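Local coordinates for protein beta-L-arabinobiosidase (Bacteroides thetaiotaomicron, PDB 5MQR) that probably hydrolyses glycosidic bonds in plant pectin, as a multidomain gut-bacterial glycosidase named for beta-L-arabinobiosidase activity and perhaps also acting as an exo-alpha-sialidase, at residues A[855-860]-A[894-899]; A[863-866]-A[871-874]; A[890-895]-A[963-968]; A[1033-1036]-A[1040-1043]. One frame throughout, in Å; residues are numbered along the deposited sequence.

How the contacts relate
Contacts 1, 2 and 3 form one continuous cluster in the region assigned to the MGH1-like glycoside hydrolase family, with contact 1 in the middle: its centre lies about 11 Å from those of contacts 2 and 3. Contacts 1 and 2 share helix 843-864, and Phe872 of contact 2 packs on Pro897 of contact 1 and on Trp892 of contact 3. Contacts 1 and 3 share Phe894 and Asn895; Tyr965 OH lies 2.7 Å from Pro897 O. Contact 4, in the range of the family 65 C-terminal domain, has its centre about 15 Å from that of contact 3 and meets it through Asn963, whose OD1 is 3.1 Å from Asn1043 ND2.

Contact 1 (A[855-860]-A[894-899]); sequences TLKSLV and FNLPDT
Lys857 NZ reaches Asp898 OD1 at 3.2 Å, a salt bridge that ties helix 843-864 to the loop following helix 890-893. The ammonium group arrives from above the carboxylate plane, 44° out of it, and the two side chains cross at about a right angle. On the way there the lysine runs nearly straight: its CG stands opposite the backbone N (chi1 172°) and the chain is extended beyond it, which carries the methylenes along the backbone of Leu896. CE comes within 3.4 Å of Leu896 O, so the aliphatic part of the lysine lies against a main-chain carbonyl before its charged end meets the aspartate.

The loop begins at the end of the short helix 890-893. Asn895, with positive phi, is the C-prime residue of a Schellman motif in which Leu896 N bonds back to Pro891 O, and beyond this turn the end of the Leu896 side chain reaches helix 843-864. Leucine and lysine slide past each other in opposite directions, Leu896 CD2 lying 4.0 Å from Lys857 CG. The other methyl, Leu896 CD1, rests 4.0 Å from Val860 CG2, one turn further along the helix. Tyr827 of helix 820-839 touches both Lys857 and Leu896. Cutting Lys857 back to an alanine would probably leave Asp898 without this charged mate and uncover the Leu896 carbonyl on its helix side. Next to the salt bridge, Asp898 N is hydrogen-bonded to Glu861 OE2, a second link from the same loop residue to helix 843-864.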
loop_
_atom_site.group_PDB
_atom_site.type_symbol
_atom_site.label_atom_id
_atom_site.label_comp_id
_atom_site.label_asym_id
_atom_site.label_seq_id
_atom_site.Cartn_x
_atom_site.Cartn_y
_atom_site.Cartn_z
ATOM N N THR A 855 22.158 -13.915 40.514
ATOM C CA THR A 855 23.512 -13.939 41.088
ATOM C C THR A 855 24.459 -13.132 40.217
ATOM O O THR A 855 25.130 -12.252 40.724
ATOM C CB THR A 855 24.051 -15.380 41.253
ATOM O OG1 THR A 855 23.188 -16.114 42.122
ATOM C CG2 THR A 855 25.471 -15.397 41.840
ATOM N N LEU A 856 24.466 -13.400 38.910
ATOM C CA LEU A 856 25.406 -12.757 37.980
ATOM C C LEU A 856 25.089 -11.295 37.731
ATOM O O LEU A 856 25.983 -10.476 37.609
ATOM C CB LEU A 856 25.454 -13.495 36.646
ATOM C CG LEU A 856 26.102 -14.877 36.699
ATOM C CD1 LEU A 856 25.822 -15.664 35.427
ATOM C CD2 LEU A 856 27.602 -14.766 36.934
ATOM N N LYS A 857 23.810 -10.972 37.626
ATOM C CA LYS A 857 23.394 -9.577 37.551
ATOM C C LYS A 857 23.971 -8.769 38.731
ATOM O O LYS A 857 24.580 -7.710 38.529
ATOM C CB LYS A 857 21.875 -9.485 37.544
ATOM C CG LYS A 857 21.350 -8.077 37.663
ATOM C CD LYS A 857 19.884 -8.010 37.322
ATOM C CE LYS A 857 19.365 -6.644 37.706
ATOM N NZ LYS A 857 17.911 -6.637 37.516
ATOM N N SER A 858 23.784 -9.278 39.945
ATOM C CA SER A 858 24.349 -8.631 41.136
ATOM C C SER A 858 25.855 -8.496 41.097
ATOM O O SER A 858 26.375 -7.432 41.399
ATOM C CB SER A 858 23.942 -9.338 42.422
ATOM O OG SER A 858 22.718 -8.784 42.826
ATOM N N LEU A 859 26.546 -9.557 40.707
ATOM C CA LEU A 859 28.009 -9.504 40.618
ATOM C C LEU A 859 28.478 -8.502 39.570
ATOM O O LEU A 859 29.404 -7.758 39.832
ATOM C CB LEU A 859 28.616 -10.871 40.337
ATOM C CG LEU A 859 28.559 -11.860 41.504
ATOM C CD1 LEU A 859 28.925 -13.251 41.015
ATOM C CD2 LEU A 859 29.492 -11.449 42.631
ATOM N N VAL A 860 27.831 -8.440 38.411
ATOM C CA VAL A 860 28.249 -7.469 37.409
ATOM C C VAL A 860 28.028 -6.047 37.925
ATOM O O VAL A 860 28.904 -5.194 37.782
ATOM C CB VAL A 860 27.560 -7.683 36.040
ATOM C CG1 VAL A 860 27.852 -6.526 35.087
ATOM C CG2 VAL A 860 28.049 -8.976 35.422
ATOM N N PHE A 894 21.920 -7.932 26.911
ATOM C CA PHE A 894 21.039 -8.889 27.569
ATOM C C PHE A 894 20.114 -8.229 28.568
ATOM O O PHE A 894 19.556 -8.900 29.429
ATOM C CB PHE A 894 21.880 -9.977 28.248
ATOM C CG PHE A 894 22.881 -10.599 27.346
ATOM C CD1 PHE A 894 22.538 -11.662 26.532
ATOM C CD2 PHE A 894 24.159 -10.105 27.279
ATOM C CE1 PHE A 894 23.469 -12.227 25.660
ATOM C CE2 PHE A 894 25.096 -10.664 26.420
ATOM C CZ PHE A 894 24.756 -11.732 25.610
ATOM N N ASN A 895 19.931 -6.921 28.441
ATOM C CA ASN A 895 19.123 -6.140 29.393
ATOM C C ASN A 895 19.482 -6.432 30.866
ATOM O O ASN A 895 18.608 -6.522 31.723
ATOM C CB ASN A 895 17.623 -6.377 29.133
ATOM C CG ASN A 895 17.211 -5.981 27.726
ATOM O OD1 ASN A 895 17.161 -4.808 27.395
ATOM N ND2 ASN A 895 16.935 -6.952 26.899
ATOM N N LEU A 896 20.777 -6.578 31.137
ATOM C CA LEU A 896 21.242 -6.895 32.485
ATOM C C LEU A 896 21.013 -5.758 33.485
ATOM O O LEU A 896 20.477 -6.002 34.568
ATOM C CB LEU A 896 22.720 -7.334 32.461
ATOM C CG LEU A 896 23.378 -7.860 33.737
ATOM C CD1 LEU A 896 24.664 -8.613 33.416
ATOM C CD2 LEU A 896 23.686 -6.736 34.711
ATOM N N PRO A 897 21.454 -4.524 33.159
ATOM C CA PRO A 897 21.393 -3.512 34.235
ATOM C C PRO A 897 19.972 -3.111 34.615
ATOM O O PRO A 897 19.055 -3.262 33.820
ATOM C CB PRO A 897 22.154 -2.317 33.641
ATOM C CG PRO A 897 23.037 -2.938 32.584
ATOM C CD PRO A 897 22.150 -3.987 31.972
ATOM N N ASP A 898 19.836 -2.652 35.854
ATOM C CA ASP A 898 18.660 -1.958 36.351
ATOM C C ASP A 898 18.373 -0.669 35.612
ATOM O O ASP A 898 19.243 -0.102 34.940
ATOM C CB ASP A 898 18.845 -1.595 37.843
ATOM C CG ASP A 898 18.725 -2.791 38.738
ATOM O OD1 ASP A 898 17.791 -3.577 38.476
ATOM O OD2 ASP A 898 19.544 -2.954 39.686
ATOM N N THR A 899 17.149 -0.183 35.810
ATOM C CA THR A 899 16.686 1.058 35.178
ATOM C C THR A 899 17.147 2.322 35.924
ATOM O O THR A 899 16.855 3.432 35.487
ATOM C CB THR A 899 15.138 1.089 35.042
ATOM O OG1 THR A 899 14.543 1.024 36.336
ATOM C CG2 THR A 899 14.628 -0.086 34.200
#

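Contact 2 (A[863-866]-A[871-874]); sequences DLWN and FFET
Backbone hydrogen bonds join Leu864, Asn866, Phe871 and Glu873 in a short antiparallel beta hairpin. Glu873 N donates to Leu864 O at 2.9 Å and Asn866 N to Phe871 O at 2.9 Å; the return bond from Phe871 N to Asn866 O is weak, at 3.4 Å. Trp865 and Phe872, between these bonds, form a non-hydrogen-bonded pair.

Aromatic contacts occupy the face of the hairpin carrying that pair. The indole meets Phe872 edge-to-face, planes at 66°, with Trp865 CE3 standing 3.5 Å above the centre of the phenyl ring. With CG opposite the backbone N (chi1 -175°), the indole also lies across the opposing strand, and Phe871 N sits over one of its faces, 3.2 Å from Trp865 CH2. An alanine at Phe872 would probably leave the edge of Trp865 without this ring to rest on and open a gap beside it.

Among the polar side chains, Asn866, on the same face as Phe871, lies near the carboxylate of Glu873; His869 in the connecting turn bonds to both, its backbone N to Asn866 OD1 and its ND1 to Glu873 OE2. The hairpin directly follows helix 843-864, with Tyr903 of helix 901-904 against Trp865 and Phe872, and helix 820-839 against Leu864.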
loop_
_atom_site.group_PDB
_atom_site.type_symbol
_atom_site.label_atom_id
_atom_site.label_comp_id
_atom_site.label_asym_id
_atom_site.label_seq_id
_atom_site.Cartn_x
_atom_site.Cartn_y
_atom_site.Cartn_z
ATOM N N ASP A 863 30.421 -5.459 41.149
ATOM C CA ASP A 863 31.856 -5.668 40.987
ATOM C C ASP A 863 32.443 -5.105 39.698
ATOM O O ASP A 863 33.616 -4.761 39.690
ATOM C CB ASP A 863 32.200 -7.157 41.058
ATOM C CG ASP A 863 31.923 -7.773 42.413
ATOM O OD1 ASP A 863 31.345 -7.126 43.302
ATOM O OD2 ASP A 863 32.316 -8.924 42.610
ATOM N N LEU A 864 31.679 -5.049 38.598
ATOM C CA LEU A 864 32.230 -4.575 37.311
ATOM C C LEU A 864 31.926 -3.119 36.994
ATOM O O LEU A 864 32.606 -2.512 36.166
ATOM C CB LEU A 864 31.813 -5.489 36.165
ATOM C CG LEU A 864 32.234 -6.954 36.340
ATOM C CD1 LEU A 864 31.893 -7.721 35.071
ATOM C CD2 LEU A 864 33.710 -7.116 36.675
ATOM N N TRP A 865 30.927 -2.551 37.667
ATOM C CA TRP A 865 30.647 -1.131 37.578
ATOM C C TRP A 865 31.788 -0.366 38.249
ATOM O O TRP A 865 31.998 -0.486 39.457
ATOM C CB TRP A 865 29.329 -0.796 38.257
ATOM C CG TRP A 865 28.938 0.644 38.101
ATOM C CD1 TRP A 865 28.835 1.590 39.091
ATOM C CD2 TRP A 865 28.624 1.309 36.879
ATOM N NE1 TRP A 865 28.458 2.798 38.553
ATOM C CE2 TRP A 865 28.331 2.658 37.199
ATOM C CE3 TRP A 865 28.567 0.902 35.540
ATOM C CZ2 TRP A 865 27.969 3.595 36.225
ATOM C CZ3 TRP A 865 28.201 1.836 34.570
ATOM C CH2 TRP A 865 27.908 3.164 34.918
ATOM N N ASN A 866 32.535 0.389 37.450
ATOM C CA ASN A 866 33.644 1.226 37.947
ATOM C C ASN A 866 33.017 2.556 38.312
ATOM O O ASN A 866 32.502 3.239 37.436
ATOM C CB ASN A 866 34.701 1.380 36.838
ATOM C CG ASN A 866 35.862 2.260 37.230
ATOM O OD1 ASN A 866 35.682 3.337 37.793
ATOM N ND2 ASN A 866 37.065 1.825 36.893
ATOM N N PHE A 871 31.046 3.364 34.378
ATOM C CA PHE A 871 31.170 2.518 33.204
ATOM C C PHE A 871 31.510 1.086 33.645
ATOM O O PHE A 871 32.280 0.884 34.604
ATOM C CB PHE A 871 32.284 3.054 32.289
ATOM C CG PHE A 871 32.096 2.707 30.859
ATOM C CD1 PHE A 871 31.231 3.452 30.061
ATOM C CD2 PHE A 871 32.743 1.618 30.311
ATOM C CE1 PHE A 871 31.030 3.117 28.729
ATOM C CE2 PHE A 871 32.550 1.281 28.980
ATOM C CZ PHE A 871 31.692 2.032 28.189
ATOM N N PHE A 872 30.918 0.103 32.970
ATOM C CA PHE A 872 31.210 -1.297 33.236
ATOM C C PHE A 872 32.533 -1.642 32.612
ATOM O O PHE A 872 32.739 -1.398 31.432
ATOM C CB PHE A 872 30.144 -2.227 32.661
ATOM C CG PHE A 872 28.848 -2.183 33.401
ATOM C CD1 PHE A 872 28.735 -2.779 34.641
ATOM C CD2 PHE A 872 27.729 -1.556 32.849
ATOM C CE1 PHE A 872 27.538 -2.741 35.328
ATOM C CE2 PHE A 872 26.519 -1.533 33.530
ATOM C CZ PHE A 872 26.428 -2.127 34.774
ATOM N N GLU A 873 33.422 -2.213 33.410
ATOM C CA GLU A 873 34.789 -2.471 32.989
ATOM C C GLU A 873 35.309 -3.790 33.560
ATOM O O GLU A 873 34.795 -4.308 34.557
ATOM C CB GLU A 873 35.698 -1.319 33.427
ATOM C CG GLU A 873 35.337 0.030 32.812
ATOM C CD GLU A 873 36.262 1.166 33.239
ATOM O OE1 GLU A 873 37.268 0.906 33.925
ATOM O OE2 GLU A 873 35.980 2.337 32.867
ATOM N N THR A 874 36.333 -4.306 32.890
ATOM C CA THR A 874 37.033 -5.514 33.278
ATOM C C THR A 874 37.630 -5.334 34.660
ATOM O O THR A 874 38.116 -4.257 34.995
ATOM C CB THR A 874 38.180 -5.802 32.305
ATOM O OG1 THR A 874 37.645 -6.055 31.002
ATOM C CG2 THR A 874 38.995 -7.006 32.752
#

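Contact 3 (A[890-895]-A[963-968]); sequences IPWYFN and NNYPQT
Tyr965, the first residue beyond the end of helix 948-964, directs its CB toward segment 890-895, and the ring continues in that direction to meet Trp892 and Asn895. CE1, on one flank, lies 3.6 Å from Asn895 OD1, which sits at the ring edge close to its plane; amide and ring are nearly coplanar, 20° apart. CE2, on the other flank, is 3.8 Å from Trp892 NE1. CZ lies 3.7 Å from Trp892 CD1, which stands over one face of the tyrosine, offset toward the rim. The two aromatics therefore form a T-shaped pair, indole edge to phenol face, with planes at 70°. At the tip, OH passes 3.2 Å from Asn895 C and is hydrogen-bonded to Pro897 O.

The same Asn895 OD1 accepts a nearly straight hydrogen bond (168°) from Asn964 ND2 at 2.9 Å. The donor lies above the carbonyl plane of Asn895, while the acceptor stays in the amide plane of Asn964. One amide oxygen thus meets both a helix-end amide and the tyrosine ring. Phe961 of helix 948-964 packs on both Trp892 and Tyr965, and Asn960 of that helix bonds to Trp892 O, fastening the short helix 890-893 to its flank.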
loop_
_atom_site.group_PDB
_atom_site.type_symbol
_atom_site.label_atom_id
_atom_site.label_comp_id
_atom_site.label_asym_id
_atom_site.label_seq_id
_atom_site.Cartn_x
_atom_site.Cartn_y
_atom_site.Cartn_z
ATOM N N ILE A 890 28.061 -4.444 26.712
ATOM C CA ILE A 890 27.481 -5.792 26.569
ATOM C C ILE A 890 26.433 -6.124 27.642
ATOM O O ILE A 890 25.466 -6.780 27.329
ATOM C CB ILE A 890 28.570 -6.878 26.477
ATOM C CG1 ILE A 890 29.395 -6.683 25.197
ATOM C CG2 ILE A 890 27.989 -8.286 26.394
ATOM C CD1 ILE A 890 30.617 -7.589 25.124
ATOM N N PRO A 891 26.563 -5.619 28.885
ATOM C CA PRO A 891 25.445 -5.870 29.799
ATOM C C PRO A 891 24.050 -5.539 29.219
ATOM O O PRO A 891 23.101 -6.305 29.455
ATOM C CB PRO A 891 25.770 -4.981 30.996
ATOM C CG PRO A 891 27.268 -4.920 30.990
ATOM C CD PRO A 891 27.599 -4.801 29.524
ATOM N N TRP A 892 23.936 -4.438 28.470
ATOM C CA TRP A 892 22.665 -4.060 27.833
ATOM C C TRP A 892 22.244 -4.928 26.632
ATOM O O TRP A 892 21.078 -4.947 26.272
ATOM C CB TRP A 892 22.677 -2.598 27.393
ATOM C CG TRP A 892 22.565 -1.691 28.531
ATOM C CD1 TRP A 892 21.427 -1.352 29.194
ATOM C CD2 TRP A 892 23.627 -1.013 29.183
ATOM N NE1 TRP A 892 21.709 -0.490 30.196
ATOM C CE2 TRP A 892 23.053 -0.248 30.214
ATOM C CE3 TRP A 892 25.007 -0.939 28.968
ATOM C CZ2 TRP A 892 23.805 0.561 31.057
ATOM C CZ3 TRP A 892 25.774 -0.136 29.818
ATOM C CH2 TRP A 892 25.164 0.599 30.853
ATOM N N TYR A 893 23.176 -5.634 26.022
ATOM C CA TYR A 893 22.844 -6.671 25.030
ATOM C C TYR A 893 21.865 -7.708 25.601
ATOM O O TYR A 893 21.073 -8.282 24.862
ATOM C CB TYR A 893 24.130 -7.359 24.540
ATOM C CG TYR A 893 23.986 -8.252 23.358
ATOM C CD1 TYR A 893 23.537 -9.538 23.513
ATOM C CD2 TYR A 893 24.377 -7.835 22.089
ATOM C CE1 TYR A 893 23.385 -10.374 22.425
ATOM C CE2 TYR A 893 24.264 -8.670 20.992
ATOM C CZ TYR A 893 23.763 -9.950 21.165
ATOM O OH TYR A 893 23.632 -10.827 20.104
ATOM N N PHE A 894 21.920 -7.932 26.911
ATOM C CA PHE A 894 21.039 -8.889 27.569
ATOM C C PHE A 894 20.114 -8.229 28.568
ATOM O O PHE A 894 19.556 -8.900 29.429
ATOM C CB PHE A 894 21.880 -9.977 28.248
ATOM C CG PHE A 894 22.881 -10.599 27.346
ATOM C CD1 PHE A 894 22.538 -11.662 26.532
ATOM C CD2 PHE A 894 24.159 -10.105 27.279
ATOM C CE1 PHE A 894 23.469 -12.227 25.660
ATOM C CE2 PHE A 894 25.096 -10.664 26.420
ATOM C CZ PHE A 894 24.756 -11.732 25.610
ATOM N N ASN A 895 19.931 -6.921 28.441
ATOM C CA ASN A 895 19.123 -6.140 29.393
ATOM C C ASN A 895 19.482 -6.432 30.866
ATOM O O ASN A 895 18.608 -6.522 31.723
ATOM C CB ASN A 895 17.623 -6.377 29.133
ATOM C CG ASN A 895 17.211 -5.981 27.726
ATOM O OD1 ASN A 895 17.161 -4.808 27.395
ATOM N ND2 ASN A 895 16.935 -6.952 26.899
ATOM N N ASN A 963 14.929 0.946 23.666
ATOM C CA ASN A 963 13.601 0.350 23.729
ATOM C C ASN A 963 13.102 0.053 25.142
ATOM O O ASN A 963 11.923 0.232 25.396
ATOM C CB ASN A 963 13.540 -0.952 22.927
ATOM C CG ASN A 963 13.318 -0.714 21.468
ATOM O OD1 ASN A 963 12.170 -0.661 21.026
ATOM N ND2 ASN A 963 14.405 -0.552 20.702
ATOM N N ASN A 964 13.976 -0.419 26.038
ATOM C CA ASN A 964 13.522 -1.043 27.283
ATOM C C ASN A 964 13.784 -0.209 28.531
ATOM O O ASN A 964 13.315 -0.569 29.585
ATOM C CB ASN A 964 14.146 -2.443 27.438
ATOM C CG ASN A 964 13.823 -3.358 26.280
ATOM O OD1 ASN A 964 12.770 -3.249 25.664
ATOM N ND2 ASN A 964 14.732 -4.260 25.967
ATOM N N TYR A 965 14.503 0.907 28.415
ATOM C CA TYR A 965 14.922 1.689 29.579
ATOM C C TYR A 965 14.385 3.125 29.446
ATOM O O TYR A 965 14.383 3.671 28.349
ATOM C CB TYR A 965 16.453 1.698 29.709
ATOM C CG TYR A 965 17.066 0.358 30.090
ATOM C CD1 TYR A 965 17.085 -0.717 29.193
ATOM C CD2 TYR A 965 17.655 0.170 31.347
ATOM C CE1 TYR A 965 17.648 -1.940 29.548
ATOM C CE2 TYR A 965 18.211 -1.038 31.705
ATOM C CZ TYR A 965 18.205 -2.091 30.804
ATOM O OH TYR A 965 18.758 -3.288 31.169
ATOM N N PRO A 966 13.910 3.725 30.558
ATOM C CA PRO A 966 13.502 5.128 30.525
ATOM C C PRO A 966 14.769 5.974 30.549
ATOM O O PRO A 966 15.518 5.968 31.507
ATOM C CB PRO A 966 12.682 5.296 31.807
ATOM C CG PRO A 966 13.281 4.300 32.762
ATOM C CD PRO A 966 13.885 3.182 31.931
ATOM N N GLN A 967 14.985 6.713 29.495
ATOM C CA GLN A 967 16.314 7.023 29.069
ATOM C C GLN A 967 16.265 8.354 28.367
ATOM O O GLN A 967 15.442 8.542 27.501
ATOM C CB GLN A 967 16.657 5.889 28.121
ATOM C CG GLN A 967 17.954 5.945 27.412
ATOM C CD GLN A 967 17.983 6.892 26.255
ATOM O OE1 GLN A 967 18.857 7.729 26.209
ATOM N NE2 GLN A 967 17.056 6.764 25.317
ATOM N N THR A 968 17.132 9.282 28.742
ATOM C CA THR A 968 17.116 10.636 28.157
ATOM C C THR A 968 18.456 11.029 27.512
ATOM O O THR A 968 18.629 12.180 27.114
ATOM C CB THR A 968 16.751 11.692 29.230
ATOM O OG1 THR A 968 17.654 11.554 30.329
ATOM C CG2 THR A 968 15.302 11.498 29.737
#

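Contact 4 (A[1033-1036]-A[1040-1043]); sequences RPRL and IEIN
Arg1033 and Glu1041 face each other where the chain doubles back on itself, an irregular antiparallel pairing in the range of the family 65 C-terminal domain. The direct backbone bond is the tight element: Arg1033 N donates to Glu1041 O at 2.9 Å, almost straight (171°) and nearly in line with the C=O bond. Beside it, the methylenes of the buried Arg1033 pack against the glutamate, Arg1033 CB lying 3.8 Å from Glu1041 CD. Arg1033 then bends at two successive torsions and turns its guanidinium away, to Asn960 OD1 and Thr1027 O; its NE remains 5.2 Å from Glu1041 OE2, so the side chain of this arginine meets the glutamate with its methylenes and not with its charge. Strand 1040-1042 is meanwhile paired on its own account with strand 1101-1103.

The pairing is looser toward the partly exposed Arg1035. Here a water stands in for the second backbone bond, donating to Arg1033 O at 2.8 Å and accepting from Glu1041 N at 2.9 Å, so that the two backbones are joined here through the water and not directly. Glu1041 extends across to this side: its CG lies opposite the backbone N (chi1 176°) and the chain stays extended, placing the carboxylate beside Arg1035. That arginine forms a salt bridge with it through NH1, while its NH2 is engaged by Asp1037, so the guanidinium is shared between two acids, which probably steadies its orientation. Arg1035 NH1 meets Glu1041 OE1 at 3.0 Å, the oxygen at the guanidinium edge and the nitrogen above the carboxylate, 53° out of its plane.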
loop_
_atom_site.group_PDB
_atom_site.type_symbol
_atom_site.label_atom_id
_atom_site.label_comp_id
_atom_site.label_asym_id
_atom_site.label_seq_id
_atom_site.Cartn_x
_atom_site.Cartn_y
_atom_site.Cartn_z
ATOM N N ARG A 1033 10.469 -5.760 17.472
ATOM C CA ARG A 1033 11.005 -6.274 18.738
ATOM C C ARG A 1033 10.511 -7.682 19.056
ATOM O O ARG A 1033 9.397 -7.863 19.519
ATOM C CB ARG A 1033 10.641 -5.319 19.884
ATOM C CG ARG A 1033 10.984 -3.843 19.611
ATOM C CD ARG A 1033 12.478 -3.582 19.437
ATOM N NE ARG A 1033 13.239 -3.939 20.633
ATOM C CZ ARG A 1033 14.568 -4.056 20.695
ATOM N NH1 ARG A 1033 15.339 -3.842 19.617
ATOM N NH2 ARG A 1033 15.149 -4.392 21.849
ATOM N N PRO A 1034 11.345 -8.700 18.816
ATOM C CA PRO A 1034 10.782 -10.053 18.956
ATOM C C PRO A 1034 10.349 -10.372 20.366
ATOM O O PRO A 1034 10.955 -9.882 21.309
ATOM C CB PRO A 1034 11.940 -10.962 18.517
ATOM C CG PRO A 1034 12.774 -10.085 17.630
ATOM C CD PRO A 1034 12.705 -8.725 18.249
ATOM N N ARG A 1035 9.287 -11.160 20.494
ATOM C CA ARG A 1035 8.695 -11.501 21.786
ATOM C C ARG A 1035 8.292 -12.955 21.849
ATOM O O ARG A 1035 8.131 -13.611 20.825
ATOM C CB ARG A 1035 7.443 -10.667 22.034
ATOM C CG ARG A 1035 7.699 -9.182 22.188
ATOM C CD ARG A 1035 6.436 -8.420 21.911
ATOM N NE ARG A 1035 5.433 -8.664 22.946
ATOM C CZ ARG A 1035 4.996 -7.767 23.831
ATOM N NH1 ARG A 1035 5.451 -6.522 23.846
ATOM N NH2 ARG A 1035 4.075 -8.120 24.729
ATOM N N LEU A 1036 8.081 -13.436 23.070
ATOM C CA LEU A 1036 7.623 -14.811 23.320
ATOM C C LEU A 1036 6.139 -15.008 23.072
ATOM O O LEU A 1036 5.707 -16.126 22.848
ATOM C CB LEU A 1036 7.906 -15.210 24.767
ATOM C CG LEU A 1036 9.372 -15.195 25.184
ATOM C CD1 LEU A 1036 9.504 -15.167 26.693
ATOM C CD2 LEU A 1036 10.101 -16.382 24.586
ATOM N N ILE A 1040 2.583 -8.138 18.551
ATOM C CA ILE A 1040 3.595 -7.548 17.689
ATOM C C ILE A 1040 3.949 -6.166 18.223
ATOM O O ILE A 1040 3.058 -5.362 18.492
ATOM C CB ILE A 1040 3.111 -7.409 16.245
ATOM C CG1 ILE A 1040 2.635 -8.766 15.715
ATOM C CG2 ILE A 1040 4.215 -6.798 15.368
ATOM C CD1 ILE A 1040 1.963 -8.665 14.356
ATOM N N GLU A 1041 5.246 -5.905 18.364
ATOM C CA GLU A 1041 5.752 -4.657 18.944
ATOM C C GLU A 1041 6.787 -4.101 17.983
ATOM O O GLU A 1041 7.776 -4.765 17.704
ATOM C CB GLU A 1041 6.386 -4.926 20.317
ATOM C CG GLU A 1041 7.052 -3.720 21.003
ATOM C CD GLU A 1041 7.895 -4.089 22.243
ATOM O OE1 GLU A 1041 7.931 -5.265 22.648
ATOM O OE2 GLU A 1041 8.546 -3.195 22.831
ATOM N N ILE A 1042 6.539 -2.911 17.459
ATOM C CA ILE A 1042 7.538 -2.200 16.683
ATOM C C ILE A 1042 7.810 -0.845 17.281
ATOM O O ILE A 1042 6.951 -0.251 17.922
ATOM C CB ILE A 1042 7.198 -2.056 15.181
ATOM C CG1 ILE A 1042 6.170 -0.949 14.917
ATOM C CG2 ILE A 1042 6.736 -3.388 14.628
ATOM C CD1 ILE A 1042 5.867 -0.741 13.439
ATOM N N ASN A 1043 9.021 -0.360 17.046
ATOM C CA ASN A 1043 9.441 0.935 17.537
ATOM C C ASN A 1043 10.646 1.365 16.728
ATOM O O ASN A 1043 11.782 1.181 17.158
ATOM C CB ASN A 1043 9.770 0.852 19.030
ATOM C CG ASN A 1043 10.131 2.201 19.612
ATOM O OD1 ASN A 1043 9.543 3.216 19.236
ATOM N ND2 ASN A 1043 11.129 2.231 20.477
HETATM O O HOH W 1 7.003 -8.239 18.178
#